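Local coordinates for lipoxygenase (Cyanothece sp., PDB 5EK8), which probably inserts molecular oxygen into polyunsaturated fatty acids as a non-heme iron 9R-lipoxygenase, carrying a PLAT domain beside its helical catalytic domain, at residues E181-Y186 and S393-N398; T388-S393 and I662-N667. One frame throughout, in Å; residues are numbered along the deposited sequence.

Both contacts lie close together in the core of the lipoxygenase chain, their centres about 11 Å apart, and they share Ser393, the joint between helices 383-391 and 394-404. Contact 1 sets the start of helix 394-404 against the loop that runs from strand 152-160 to helix 188-214; contact 2 lays the end of helix 383-391 and the turn after it against the C-terminal tail. Along the chain the order is 181-186, 388-393, 393-398, 662-667; the fold brings a linker, a helix pair and the tail together beside the iron. Tyr186 and Ile397 of contact 1 also touch Asn667 of contact 2, next to the iron-binding terminal residue Ile668.

Contact 1: E181-Y186 and S393-N398; sequences ETPDDY and SIININ
Asn396, in the first turn of helix 394-404, reaches into the loop 181-186, where Thr182 forms an ST turn by accepting the backbone N of Asp184 on OG1. Asn396 CB rests against the ring of Tyr186, 3.4 Å from CZ. Beyond it, CG lies anti to the carbonyl carbon (chi1 -58°), and the amide ends in two bonds. OD1 takes the hydroxyl of Thr182, OG1 lying 2.8 Å away in the carbonyl plane on a lone pair, while ND2 donates to Asp184 O, close to the amide plane. Together these bonds are consistent with this flip of the amide, oxygen toward Thr182 and nitrogen toward the carbonyl. ND2 also sits over one face of the Tyr186 ring, offset toward the rim, and ring and amide planes are 63° apart.

The carboxylate of Asp184 makes a further polar link. Its CG stands anti to the backbone N (chi1 177°), and OD2 accepts from Ser393 N from above the carboxylate plane; OD1 pairs with Arg123 in a salt bridge. Ser393 occupies the N-cap position of helix 394-404, so the carboxylate lies near the helix's N-terminal end, which would probably favour its charged form. Ile395 CD1 lies against this loop, nearest Thr182 OG1 and also touching Asp184 CB and Pro183 CD, each at 3.9 Å. Two residues on, Ile397 packs near iron ligands His364 and Ile668, and its CB lies 3.7 Å from Tyr186 OH.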
loop_
_atom_site.group_PDB
_atom_site.type_symbol
_atom_site.label_atom_id
_atom_site.label_comp_id
_atom_site.label_asym_id
_atom_site.label_seq_id
_atom_site.Cartn_x
_atom_site.Cartn_y
_atom_site.Cartn_z
ATOM N N GLU A 181 -15.591 -7.227 7.656
ATOM C CA GLU A 181 -16.354 -7.622 6.474
ATOM C C GLU A 181 -15.725 -7.057 5.197
ATOM O O GLU A 181 -16.376 -6.376 4.405
ATOM C CB GLU A 181 -17.829 -7.200 6.591
ATOM C CG GLU A 181 -18.099 -5.710 6.807
ATOM C CD GLU A 181 -19.587 -5.397 6.795
ATOM O OE1 GLU A 181 -20.379 -6.269 7.212
ATOM O OE2 GLU A 181 -19.969 -4.292 6.358
ATOM N N THR A 182 -14.447 -7.366 5.005
ATOM C CA THR A 182 -13.743 -7.070 3.766
ATOM C C THR A 182 -14.230 -7.977 2.636
ATOM O O THR A 182 -14.599 -9.131 2.876
ATOM C CB THR A 182 -12.224 -7.247 3.946
ATOM O OG1 THR A 182 -11.560 -7.072 2.687
ATOM C CG2 THR A 182 -11.918 -8.636 4.477
ATOM N N PRO A 183 -14.250 -7.456 1.400
ATOM C CA PRO A 183 -14.589 -8.278 0.236
ATOM C C PRO A 183 -13.350 -8.913 -0.383
ATOM O O PRO A 183 -13.440 -9.540 -1.438
ATOM C CB PRO A 183 -15.221 -7.272 -0.717
ATOM C CG PRO A 183 -14.465 -6.018 -0.441
ATOM C CD PRO A 183 -14.129 -6.033 1.038
ATOM N N ASP A 184 -12.209 -8.737 0.277
ATOM C CA ASP A 184 -10.933 -9.273 -0.191
ATOM C C ASP A 184 -9.998 -9.508 0.995
ATOM O O ASP A 184 -9.101 -8.710 1.268
ATOM C CB ASP A 184 -10.296 -8.323 -1.211
ATOM C CG ASP A 184 -8.930 -8.796 -1.692
ATOM O OD1 ASP A 184 -8.683 -10.024 -1.712
ATOM O OD2 ASP A 184 -8.104 -7.927 -2.052
ATOM N N ASP A 185 -10.225 -10.614 1.700
ATOM C CA ASP A 185 -9.479 -10.934 2.916
ATOM C C ASP A 185 -8.070 -11.425 2.626
ATOM O O ASP A 185 -7.769 -11.854 1.513
ATOM C CB ASP A 185 -10.220 -11.992 3.730
ATOM C CG ASP A 185 -10.029 -11.814 5.216
ATOM O OD1 ASP A 185 -9.184 -10.974 5.607
ATOM O OD2 ASP A 185 -10.723 -12.514 5.988
ATOM N N TYR A 186 -7.209 -11.362 3.639
ATOM C CA TYR A 186 -5.869 -11.940 3.545
ATOM C C TYR A 186 -5.928 -13.452 3.324
ATOM O O TYR A 186 -6.971 -14.077 3.510
ATOM C CB TYR A 186 -5.057 -11.682 4.814
ATOM C CG TYR A 186 -4.809 -10.244 5.198
ATOM C CD1 TYR A 186 -4.136 -9.376 4.350
ATOM C CD2 TYR A 186 -5.191 -9.775 6.443
ATOM C CE1 TYR A 186 -3.884 -8.065 4.726
ATOM C CE2 TYR A 186 -4.942 -8.477 6.827
ATOM C CZ TYR A 186 -4.289 -7.625 5.971
ATOM O OH TYR A 186 -4.054 -6.329 6.376
ATOM N N SER A 393 -5.694 -7.485 -1.273
ATOM C CA SER A 393 -5.397 -7.381 0.159
ATOM C C SER A 393 -4.954 -5.998 0.657
ATOM O O SER A 393 -4.866 -5.789 1.866
ATOM C CB SER A 393 -4.334 -8.418 0.549
ATOM O OG SER A 393 -4.819 -9.739 0.367
ATOM N N ILE A 394 -4.696 -5.052 -0.245
ATOM C CA ILE A 394 -4.163 -3.752 0.172
ATOM C C ILE A 394 -5.200 -2.925 0.940
ATOM O O ILE A 394 -4.850 -2.141 1.836
ATOM C CB ILE A 394 -3.629 -2.940 -1.034
ATOM C CG1 ILE A 394 -2.753 -1.783 -0.554
ATOM C CG2 ILE A 394 -4.757 -2.432 -1.916
ATOM C CD1 ILE A 394 -2.168 -0.961 -1.692
ATOM N N ILE A 395 -6.475 -3.131 0.622
ATOM C CA ILE A 395 -7.550 -2.439 1.318
ATOM C C ILE A 395 -7.521 -2.781 2.807
ATOM O O ILE A 395 -7.758 -1.919 3.663
ATOM C CB ILE A 395 -8.930 -2.793 0.723
ATOM C CG1 ILE A 395 -9.105 -4.313 0.617
ATOM C CG2 ILE A 395 -9.105 -2.141 -0.649
ATOM C CD1 ILE A 395 -10.514 -4.741 0.287
ATOM N N ASN A 396 -7.198 -4.038 3.099
ATOM C CA ASN A 396 -7.119 -4.527 4.467
ATOM C C ASN A 396 -6.045 -3.797 5.263
ATOM O O ASN A 396 -6.308 -3.280 6.352
ATOM C CB ASN A 396 -6.841 -6.034 4.482
ATOM C CG ASN A 396 -7.900 -6.838 3.742
ATOM O OD1 ASN A 396 -9.102 -6.598 3.893
ATOM N ND2 ASN A 396 -7.457 -7.793 2.924
ATOM N N ILE A 397 -4.836 -3.747 4.712
ATOM C CA ILE A 397 -3.717 -3.167 5.444
ATOM C C ILE A 397 -3.880 -1.657 5.580
ATOM O O ILE A 397 -3.517 -1.088 6.609
ATOM C CB ILE A 397 -2.349 -3.500 4.789
ATOM C CG1 ILE A 397 -1.203 -2.956 5.643
ATOM C CG2 ILE A 397 -2.254 -2.968 3.376
ATOM C CD1 ILE A 397 -1.201 -3.469 7.076
ATOM N N ASN A 398 -4.448 -1.007 4.568
ATOM C CA ASN A 398 -4.692 0.428 4.686
ATOM C C ASN A 398 -5.743 0.730 5.756
ATOM O O ASN A 398 -5.573 1.643 6.585
ATOM C CB ASN A 398 -5.115 1.009 3.340
ATOM C CG ASN A 398 -3.970 1.078 2.355
ATOM O OD1 ASN A 398 -2.818 0.820 2.710
ATOM N ND2 ASN A 398 -4.277 1.435 1.111
#

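Contact 2: T388-S393 and I662-N667; sequences TPHLKS and IRTLIN
His390 and Leu665 bring the two backbones to 4.5 Å between their CA atoms, and Ser393 and Asn667 follow at 5.5 Å. This is the lipoxygenase arrangement in which an irregular C-terminal tail is threaded through the helical catalytic domain to deliver its last residue to the iron. Here the tail runs beside the kinked end of helix 383-391 and the turn after it.

A single direct hydrogen bond joins the segments: His390 ND1 donates to Thr664 O over 3.0 Å. The acceptor lies almost in the ring plane, only 5° out of it, and the N-H meets a carbonyl lone pair. Pro389 CG sits above one ring face, toward the rim, and helix 549-574 packs against the same side chain.

Leu665 fills the middle. Its CG stands between backbone N and carbonyl carbon (chi1 78°); from there CD1 meets Lys392 O and Lys392 NZ, while CB faces the carbonyl oxygens of Pro389 and His390. The chain of Lys392, bent at chi2 and chi4, crosses Leu665 at about a right angle and brings NZ to a lone pair of Pro389 O, 3.1 Å away. Ile666 turns to the iron side, touching His364 and His570. Farther on, Ser393 CB meets Asn667 CB, and a water bridges their polar tips, accepting from Asn667 ND2 at 3.0 Å.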
loop_
_atom_site.group_PDB
_atom_site.type_symbol
_atom_site.label_atom_id
_atom_site.label_comp_id
_atom_site.label_asym_id
_atom_site.label_seq_id
_atom_site.Cartn_x
_atom_site.Cartn_y
_atom_site.Cartn_z
ATOM N N THR A 388 -4.957 -8.165 -10.501
ATOM C CA THR A 388 -5.505 -8.546 -9.195
ATOM C C THR A 388 -4.504 -9.108 -8.159
ATOM O O THR A 388 -4.569 -8.720 -6.991
ATOM C CB THR A 388 -6.650 -9.570 -9.353
ATOM O OG1 THR A 388 -6.336 -10.487 -10.405
ATOM C CG2 THR A 388 -7.948 -8.864 -9.692
ATOM N N PRO A 389 -3.579 -10.014 -8.563
ATOM C CA PRO A 389 -2.687 -10.557 -7.524
ATOM C C PRO A 389 -1.769 -9.517 -6.879
ATOM O O PRO A 389 -1.283 -9.735 -5.771
ATOM C CB PRO A 389 -1.856 -11.596 -8.284
ATOM C CG PRO A 389 -1.921 -11.178 -9.699
ATOM C CD PRO A 389 -3.296 -10.619 -9.877
ATOM N N HIS A 390 -1.541 -8.401 -7.560
ATOM C CA HIS A 390 -0.688 -7.350 -7.025
ATOM C C HIS A 390 -1.493 -6.302 -6.258
ATOM O O HIS A 390 -0.951 -5.581 -5.424
ATOM C CB HIS A 390 0.098 -6.684 -8.154
ATOM C CG HIS A 390 0.834 -7.651 -9.023
ATOM N ND1 HIS A 390 1.906 -8.394 -8.573
ATOM C CD2 HIS A 390 0.650 -8.009 -10.317
ATOM C CE1 HIS A 390 2.350 -9.161 -9.550
ATOM N NE2 HIS A 390 1.605 -8.946 -10.621
ATOM N N LEU A 391 -2.787 -6.225 -6.544
ATOM C CA LEU A 391 -3.646 -5.223 -5.919
ATOM C C LEU A 391 -4.509 -5.811 -4.812
ATOM O O LEU A 391 -5.186 -5.079 -4.092
ATOM C CB LEU A 391 -4.533 -4.554 -6.970
ATOM C CG LEU A 391 -3.826 -3.552 -7.886
ATOM C CD1 LEU A 391 -4.701 -3.188 -9.070
ATOM C CD2 LEU A 391 -3.439 -2.305 -7.112
ATOM N N LYS A 392 -4.474 -7.131 -4.665
ATOM C CA LYS A 392 -5.283 -7.775 -3.640
ATOM C C LYS A 392 -4.777 -7.441 -2.237
ATOM O O LYS A 392 -3.607 -7.104 -2.053
ATOM C CB LYS A 392 -5.323 -9.293 -3.847
ATOM C CG LYS A 392 -3.975 -9.990 -3.925
ATOM C CD LYS A 392 -4.010 -11.300 -3.133
ATOM C CE LYS A 392 -3.060 -12.363 -3.690
ATOM N NZ LYS A 392 -1.620 -11.989 -3.655
ATOM N N SER A 393 -5.694 -7.485 -1.273
ATOM C CA SER A 393 -5.397 -7.381 0.159
ATOM C C SER A 393 -4.954 -5.998 0.657
ATOM O O SER A 393 -4.866 -5.789 1.866
ATOM C CB SER A 393 -4.334 -8.418 0.549
ATOM O OG SER A 393 -4.819 -9.739 0.367
ATOM N N ILE A 662 11.362 -10.348 -3.198
ATOM C CA ILE A 662 10.463 -9.382 -3.814
ATOM C C ILE A 662 9.008 -9.763 -3.572
ATOM O O ILE A 662 8.550 -10.813 -4.027
ATOM C CB ILE A 662 10.714 -9.267 -5.328
ATOM C CG1 ILE A 662 12.147 -8.803 -5.592
ATOM C CG2 ILE A 662 9.718 -8.308 -5.956
ATOM C CD1 ILE A 662 12.529 -8.770 -7.053
ATOM N N ARG A 663 8.283 -8.903 -2.864
ATOM C CA ARG A 663 6.893 -9.180 -2.514
ATOM C C ARG A 663 5.967 -9.060 -3.718
ATOM O O ARG A 663 6.233 -8.298 -4.642
ATOM C CB ARG A 663 6.423 -8.238 -1.403
ATOM C CG ARG A 663 7.155 -8.396 -0.077
ATOM C CD ARG A 663 6.632 -7.391 0.931
ATOM N NE ARG A 663 7.166 -7.585 2.275
ATOM C CZ ARG A 663 6.556 -8.275 3.235
ATOM N NH1 ARG A 663 5.391 -8.867 2.998
ATOM N NH2 ARG A 663 7.128 -8.383 4.429
ATOM N N THR A 664 4.882 -9.827 -3.697
ATOM C CA THR A 664 3.905 -9.840 -4.782
ATOM C C THR A 664 2.942 -8.661 -4.662
ATOM O O THR A 664 2.489 -8.096 -5.662
ATOM C CB THR A 664 3.091 -11.161 -4.788
ATOM O OG1 THR A 664 3.964 -12.272 -5.019
ATOM C CG2 THR A 664 2.020 -11.141 -5.862
ATOM N N LEU A 665 2.650 -8.282 -3.425
ATOM C CA LEU A 665 1.575 -7.341 -3.158
ATOM C C LEU A 665 1.862 -6.474 -1.940
ATOM O O LEU A 665 2.926 -6.564 -1.324
ATOM C CB LEU A 665 0.256 -8.094 -2.956
ATOM C CG LEU A 665 0.012 -8.775 -1.599
ATOM C CD1 LEU A 665 -1.367 -9.413 -1.559
ATOM C CD2 LEU A 665 1.076 -9.811 -1.257
ATOM N N ILE A 666 0.897 -5.625 -1.610
ATOM C CA ILE A 666 0.952 -4.816 -0.403
ATOM C C ILE A 666 -0.092 -5.318 0.584
ATOM O O ILE A 666 -1.282 -5.071 0.404
ATOM C CB ILE A 666 0.705 -3.319 -0.703
ATOM C CG1 ILE A 666 1.686 -2.820 -1.772
ATOM C CG2 ILE A 666 0.791 -2.498 0.578
ATOM C CD1 ILE A 666 1.524 -1.368 -2.141
ATOM N N ASN A 667 0.350 -6.036 1.612
ATOM C CA ASN A 667 -0.550 -6.491 2.668
ATOM C C ASN A 667 0.065 -6.287 4.038
ATOM O O ASN A 667 -0.426 -6.818 5.028
ATOM C CB ASN A 667 -0.931 -7.962 2.482
ATOM C CG ASN A 667 0.274 -8.870 2.328
ATOM O OD1 ASN A 667 1.421 -8.441 2.479
ATOM N ND2 ASN A 667 0.016 -10.139 2.025
HETATM O O HOH W 1 -2.594 -11.563 1.686
#